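Local coordinates for catechol 1,2 dioxygenase (PDB 2XSU), which probably catalyses the intradiol cleavage of catechol by dioxygen at a ferric iron, giving cis,cis-muconate, at residues W159-L164 against V199-P204; R222-H227 against E245-L250. The protein carries 1 engineered substitution. All coordinates share one frame; numbering follows the deposited sequence.

Contact 1 of 2, residues W159-L164 against V199-P204; sequences WHANSL and VGYGCP. With FE (Fe (III) ion), chain B.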
loop_
_atom_site.group_PDB
_atom_site.type_symbol
_atom_site.label_atom_id
_atom_site.label_comp_id
_atom_site.label_asym_id
_atom_site.label_seq_id
_atom_site.Cartn_x
_atom_site.Cartn_y
_atom_site.Cartn_z
ATOM N N TRP A 159 -5.781 1.361 27.180
ATOM C CA TRP A 159 -4.890 2.400 26.681
ATOM C C TRP A 159 -5.697 3.582 26.171
ATOM O O TRP A 159 -6.806 3.411 25.653
ATOM C CB TRP A 159 -3.881 1.846 25.630
ATOM C CG TRP A 159 -4.452 1.352 24.258
ATOM C CD1 TRP A 159 -4.341 1.994 23.057
ATOM C CD2 TRP A 159 -5.134 0.104 23.992
ATOM N NE1 TRP A 159 -4.943 1.235 22.057
ATOM C CE2 TRP A 159 -5.429 0.073 22.601
ATOM C CE3 TRP A 159 -5.547 -0.971 24.796
ATOM C CZ2 TRP A 159 -6.134 -0.998 21.996
ATOM C CZ3 TRP A 159 -6.243 -2.044 24.212
ATOM C CH2 TRP A 159 -6.528 -2.046 22.801
ATOM N N HIS A 160 -5.144 4.778 26.323
ATOM C CA HIS A 160 -5.849 5.998 25.873
ATOM C C HIS A 160 -4.878 7.182 25.700
ATOM O O HIS A 160 -3.692 7.092 26.097
ATOM C CB HIS A 160 -7.030 6.334 26.811
ATOM C CG HIS A 160 -6.649 6.845 28.172
ATOM N ND1 HIS A 160 -6.182 8.131 28.399
ATOM C CD2 HIS A 160 -6.735 6.253 29.390
ATOM C CE1 HIS A 160 -5.976 8.291 29.702
ATOM N NE2 HIS A 160 -6.319 7.174 30.324
ATOM N N ALA A 161 -5.402 8.253 25.108
ATOM C CA ALA A 161 -4.657 9.488 24.826
ATOM C C ALA A 161 -4.480 10.406 26.034
ATOM O O ALA A 161 -5.297 10.408 27.004
ATOM C CB ALA A 161 -5.322 10.262 23.686
ATOM N N ASN A 162 -3.415 11.196 25.961
ATOM C CA ASN A 162 -3.174 12.249 26.972
ATOM C C ASN A 162 -4.012 13.514 26.730
ATOM O O ASN A 162 -4.932 13.510 25.888
ATOM C CB ASN A 162 -1.660 12.548 27.124
ATOM C CG ASN A 162 -1.097 13.402 25.992
ATOM O OD1 ASN A 162 -1.781 13.772 25.022
ATOM N ND2 ASN A 162 0.190 13.740 26.135
ATOM N N SER A 163 -3.696 14.590 27.459
ATOM C CA SER A 163 -4.511 15.823 27.405
ATOM C C SER A 163 -4.434 16.566 26.074
ATOM O O SER A 163 -5.258 17.462 25.830
ATOM C CB SER A 163 -4.145 16.782 28.541
ATOM O OG SER A 163 -2.983 17.517 28.232
ATOM N N LEU A 164 -3.463 16.168 25.247
ATOM C CA LEU A 164 -3.251 16.744 23.914
ATOM C C LEU A 164 -3.760 15.827 22.796
ATOM O O LEU A 164 -3.642 16.155 21.593
ATOM C CB LEU A 164 -1.759 17.097 23.708
ATOM C CG LEU A 164 -1.055 17.898 24.816
ATOM C CD1 LEU A 164 0.396 18.232 24.436
ATOM C CD2 LEU A 164 -1.799 19.144 25.151
ATOM N N VAL A 199 -8.652 13.279 25.723
ATOM C CA VAL A 199 -9.285 14.171 24.759
ATOM C C VAL A 199 -9.288 13.471 23.401
ATOM O O VAL A 199 -8.431 12.642 23.119
ATOM C CB VAL A 199 -8.543 15.534 24.731
ATOM C CG1 VAL A 199 -7.239 15.434 24.026
ATOM C CG2 VAL A 199 -9.403 16.596 24.119
ATOM N N GLY A 200 -10.314 13.753 22.605
ATOM C CA GLY A 200 -10.353 13.267 21.236
ATOM C C GLY A 200 -9.248 13.948 20.439
ATOM O O GLY A 200 -8.654 14.935 20.875
ATOM N N TYR A 201 -9.017 13.462 19.246
ATOM C CA TYR A 201 -7.870 13.892 18.469
ATOM C C TYR A 201 -8.152 13.699 17.003
ATOM O O TYR A 201 -9.033 12.926 16.633
ATOM C CB TYR A 201 -6.649 13.063 18.884
ATOM C CG TYR A 201 -6.871 11.556 18.838
ATOM C CD1 TYR A 201 -6.635 10.820 17.667
ATOM C CD2 TYR A 201 -7.282 10.862 19.972
ATOM C CE1 TYR A 201 -6.804 9.455 17.628
ATOM C CE2 TYR A 201 -7.464 9.474 19.953
ATOM C CZ TYR A 201 -7.241 8.771 18.773
ATOM O OH TYR A 201 -7.423 7.404 18.719
ATOM N N GLY A 202 -7.402 14.428 16.180
ATOM C CA GLY A 202 -7.359 14.195 14.757
ATOM C C GLY A 202 -6.165 13.397 14.241
ATOM O O GLY A 202 -5.194 13.077 14.943
ATOM N N CYS A 203 -6.260 13.117 12.957
ATOM C CA CYS A 203 -5.171 12.501 12.226
ATOM C C CYS A 203 -3.999 13.497 12.198
ATOM O O CYS A 203 -4.218 14.704 12.337
ATOM C CB CYS A 203 -5.661 12.228 10.808
ATOM S SG CYS A 203 -6.807 10.823 10.708
ATOM N N PRO A 204 -2.763 13.003 12.008
ATOM C CA PRO A 204 -1.637 13.954 11.821
ATOM C C PRO A 204 -1.933 14.878 10.631
ATOM O O PRO A 204 -2.142 14.392 9.509
ATOM C CB PRO A 204 -0.443 13.039 11.526
ATOM C CG PRO A 204 -0.832 11.675 12.071
ATOM C CD PRO A 204 -2.334 11.596 11.958
HETATM FE FE FE B . -7.668 5.553 20.193
HETATM O O HOH W 1 -6.749 4.772 18.420
#
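Beside the non-haem iron(III) site of the intradiol dioxygenase fold, the loop after strand 155-159 meets the segment carrying the ligand Y201 through small side chains set against a ring and against backbone carbonyls. A161 approaches the tyrosine obliquely, its CB 4.2 Å from Y201 CD2, and also lies 4.0 Å from V199 O. V199 does most of the touching. Its CG1 branch is turned between the backbone N and the carbonyl carbon (chi1 74°), which brings this methyl 3.5 Å from N162 O and 3.4 Å from S163 O; it also packs on the backbone of L164. The loop bends here by way of an Asx turn, in which L164 N donates to N162 OD1 over 2.9 Å. The same OD1 accepts from N166 N, while S163 OG hydrogen-bonds to E130. Further back along the loop, H160 ND1 donates to A161 O and its NE2 is hydrogen-bonded to T195, two bonds that fix the imidazole's rotation. Across from A161, the Y201 ring runs on to the metal, which lies at its edge in the ring plane. Y201 OH binds the iron at 2.4 Å, longer than the 2.1 Å from the iron to water 1 O.

Contact 2 of 2, residues R222-H227 against E245-L250; sequences RPSHVH and EGDEYL. With FE (Fe (III) ion), chain B.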
loop_
_atom_site.group_PDB
_atom_site.type_symbol
_atom_site.label_atom_id
_atom_site.label_comp_id
_atom_site.label_asym_id
_atom_site.label_seq_id
_atom_site.Cartn_x
_atom_site.Cartn_y
_atom_site.Cartn_z
ATOM N N ARG A 222 -11.644 11.807 16.042
ATOM C CA ARG A 222 -12.342 10.822 16.880
ATOM C C ARG A 222 -12.778 11.502 18.192
ATOM O O ARG A 222 -12.040 12.345 18.711
ATOM C CB ARG A 222 -11.444 9.632 17.233
ATOM C CG ARG A 222 -10.858 8.939 16.024
ATOM C CD ARG A 222 -10.527 7.521 16.345
ATOM N NE ARG A 222 -11.713 6.725 16.580
ATOM C CZ ARG A 222 -11.704 5.519 17.128
ATOM N NH1 ARG A 222 -10.557 4.963 17.535
ATOM N NH2 ARG A 222 -12.842 4.880 17.296
ATOM N N PRO A 223 -13.967 11.145 18.718
ATOM C CA PRO A 223 -14.338 11.598 20.082
ATOM C C PRO A 223 -13.432 10.943 21.111
ATOM O O PRO A 223 -12.803 9.886 20.837
ATOM C CB PRO A 223 -15.770 11.088 20.265
ATOM C CG PRO A 223 -15.776 9.783 19.439
ATOM C CD PRO A 223 -14.904 10.119 18.219
ATOM N N SER A 224 -13.383 11.537 22.294
ATOM C CA SER A 224 -12.629 10.957 23.431
ATOM C C SER A 224 -13.086 9.512 23.691
ATOM O O SER A 224 -14.290 9.171 23.582
ATOM C CB SER A 224 -12.862 11.775 24.680
ATOM O OG SER A 224 -14.246 11.767 24.962
ATOM N N HIS A 225 -12.115 8.647 24.026
ATOM C CA HIS A 225 -12.422 7.222 24.242
ATOM C C HIS A 225 -11.275 6.542 25.000
ATOM O O HIS A 225 -10.145 7.040 25.038
ATOM C CB HIS A 225 -12.619 6.484 22.884
ATOM C CG HIS A 225 -11.427 6.571 21.968
ATOM N ND1 HIS A 225 -11.201 7.655 21.139
ATOM C CD2 HIS A 225 -10.384 5.718 21.763
ATOM C CE1 HIS A 225 -10.077 7.468 20.464
ATOM N NE2 HIS A 225 -9.562 6.299 20.813
ATOM N N VAL A 226 -11.593 5.410 25.614
ATOM C CA VAL A 226 -10.581 4.541 26.235
ATOM C C VAL A 226 -10.732 3.150 25.617
ATOM O O VAL A 226 -11.847 2.598 25.543
ATOM C CB VAL A 226 -10.790 4.479 27.787
ATOM C CG1 VAL A 226 -9.820 3.457 28.441
ATOM C CG2 VAL A 226 -10.607 5.889 28.414
ATOM N N HIS A 227 -9.611 2.580 25.166
ATOM C CA HIS A 227 -9.607 1.266 24.530
ATOM C C HIS A 227 -9.517 0.147 25.566
ATOM O O HIS A 227 -8.837 0.307 26.589
ATOM C CB HIS A 227 -8.329 1.168 23.667
ATOM C CG HIS A 227 -8.317 2.066 22.475
ATOM N ND1 HIS A 227 -8.910 1.702 21.288
ATOM C CD2 HIS A 227 -7.749 3.288 22.251
ATOM C CE1 HIS A 227 -8.730 2.663 20.389
ATOM N NE2 HIS A 227 -8.055 3.649 20.955
ATOM N N GLU A 245 -19.957 10.724 26.884
ATOM C CA GLU A 245 -21.096 11.562 26.530
ATOM C C GLU A 245 -20.672 13.025 26.622
ATOM O O GLU A 245 -19.903 13.402 27.514
ATOM C CB GLU A 245 -22.260 11.278 27.497
ATOM C CG GLU A 245 -23.579 11.885 27.090
ATOM C CD GLU A 245 -24.075 11.415 25.727
ATOM O OE1 GLU A 245 -24.431 10.233 25.582
ATOM O OE2 GLU A 245 -24.137 12.265 24.809
ATOM N N GLY A 246 -21.127 13.831 25.657
ATOM C CA GLY A 246 -20.743 15.256 25.656
ATOM C C GLY A 246 -19.745 15.685 24.594
ATOM O O GLY A 246 -19.517 16.889 24.408
ATOM N N ASP A 247 -19.115 14.706 23.951
ATOM C CA ASP A 247 -18.084 15.022 22.972
ATOM C C ASP A 247 -18.729 15.487 21.659
ATOM O O ASP A 247 -19.691 14.890 21.178
ATOM C CB ASP A 247 -17.209 13.781 22.720
ATOM C CG ASP A 247 -15.889 14.122 22.058
ATOM O OD1 ASP A 247 -15.894 14.543 20.887
ATOM O OD2 ASP A 247 -14.832 13.954 22.709
ATOM N N GLU A 248 -18.170 16.555 21.105
ATOM C CA GLU A 248 -18.576 17.088 19.796
ATOM C C GLU A 248 -18.669 15.988 18.734
ATOM O O GLU A 248 -19.567 16.029 17.872
ATOM C CB GLU A 248 -17.564 18.162 19.366
ATOM C CG GLU A 248 -17.816 18.767 18.021
ATOM C CD GLU A 248 -16.769 19.818 17.622
ATOM O OE1 GLU A 248 -15.661 19.890 18.225
ATOM O OE2 GLU A 248 -17.066 20.544 16.654
ATOM N N TYR A 249 -17.720 15.054 18.764
ATOM C CA TYR A 249 -17.646 14.041 17.696
ATOM C C TYR A 249 -18.201 12.682 18.089
ATOM O O TYR A 249 -17.922 11.661 17.425
ATOM C CB TYR A 249 -16.212 13.885 17.184
ATOM C CG TYR A 249 -15.734 15.120 16.480
ATOM C CD1 TYR A 249 -16.166 15.400 15.180
ATOM C CD2 TYR A 249 -14.903 16.013 17.130
ATOM C CE1 TYR A 249 -15.753 16.582 14.526
ATOM C CE2 TYR A 249 -14.472 17.195 16.483
ATOM C CZ TYR A 249 -14.916 17.466 15.202
ATOM O OH TYR A 249 -14.481 18.623 14.566
ATOM N N LEU A 250 -18.970 12.633 19.182
ATOM C CA LEU A 250 -19.484 11.359 19.667
ATOM C C LEU A 250 -20.147 10.506 18.601
ATOM O O LEU A 250 -19.855 9.312 18.504
ATOM C CB LEU A 250 -20.449 11.571 20.853
ATOM C CG LEU A 250 -21.043 10.323 21.511
ATOM C CD1 LEU A 250 -19.972 9.487 22.179
ATOM C CD2 LEU A 250 -22.078 10.708 22.557
HETATM FE FE FE B . -7.668 5.553 20.193
HETATM O O HOH W 1 -6.749 4.772 18.420
#
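S224 and D247 make the polar link between the two segments: S224 N donates to D247 OD2 over 2.8 Å in an almost straight bond (177° at the hydrogen), and the donor stands well above the carboxylate plane. Beside it, P223 lies against the same carboxylate, its CB 3.5 Å from D247 OD1, and its far edge reaches Y249, with CD 3.5 Å from Y249 O and 4.1 Å from Y249 CB. D247 can serve both neighbours because its CG is anti to the backbone N (chi1 -163°), carrying the carboxylate across to the 222-227 segment. Its other oxygen, OD1, offers the anti lone pair to Y249 N, an Asx turn overlapping a type I beta turn that also begins at D247 and is closed by the bond from L250 N to D247 O. The carboxylate so joins the turn to the residue preceding the iron ligand H225 on strand 221-231. Behind P223 the chain of contacts leads to the metal. P223 O takes a 2.8 Å bond from H225 ND1, in the imidazole plane and straight at 177°, which fixes the ring's rotation; H225 NE2 binds the iron at 2.1 Å, and H227 NE2 binds it too. R222, bent at chi3, lays its guanidinium carbon CZ over one face of the H225 ring, towards the rim. Water 1, an iron ligand, lies in the guanidinium plane, its O 3.9 Å from R222 NH1, too far for a hydrogen bond. R222 NE, farther from the metal, forms a salt bridge with D253.

Contact 1 precedes contact 2 along the chain; their centres lie about 10 Å apart, and both reach the same mixed beta sheet of the catalytic domain. Strand 221-231, which carries contact 2, pairs antiparallel with both strand 155-159 and strand 201-202: W159 O probably accepts from H227 N, and Y201 O from R222 N. The ring of W159 also stacks on that of H227. Between them the contacts provide three protein ligands of one iron, Y201, H225 and H227; Y167 is the fourth, and water 1 completes five. Y201 OH and H227 NE2 stand nearly opposite across the metal, consistent with the axial positions of the trigonal-bipyramidal site known in intradiol dioxygenases.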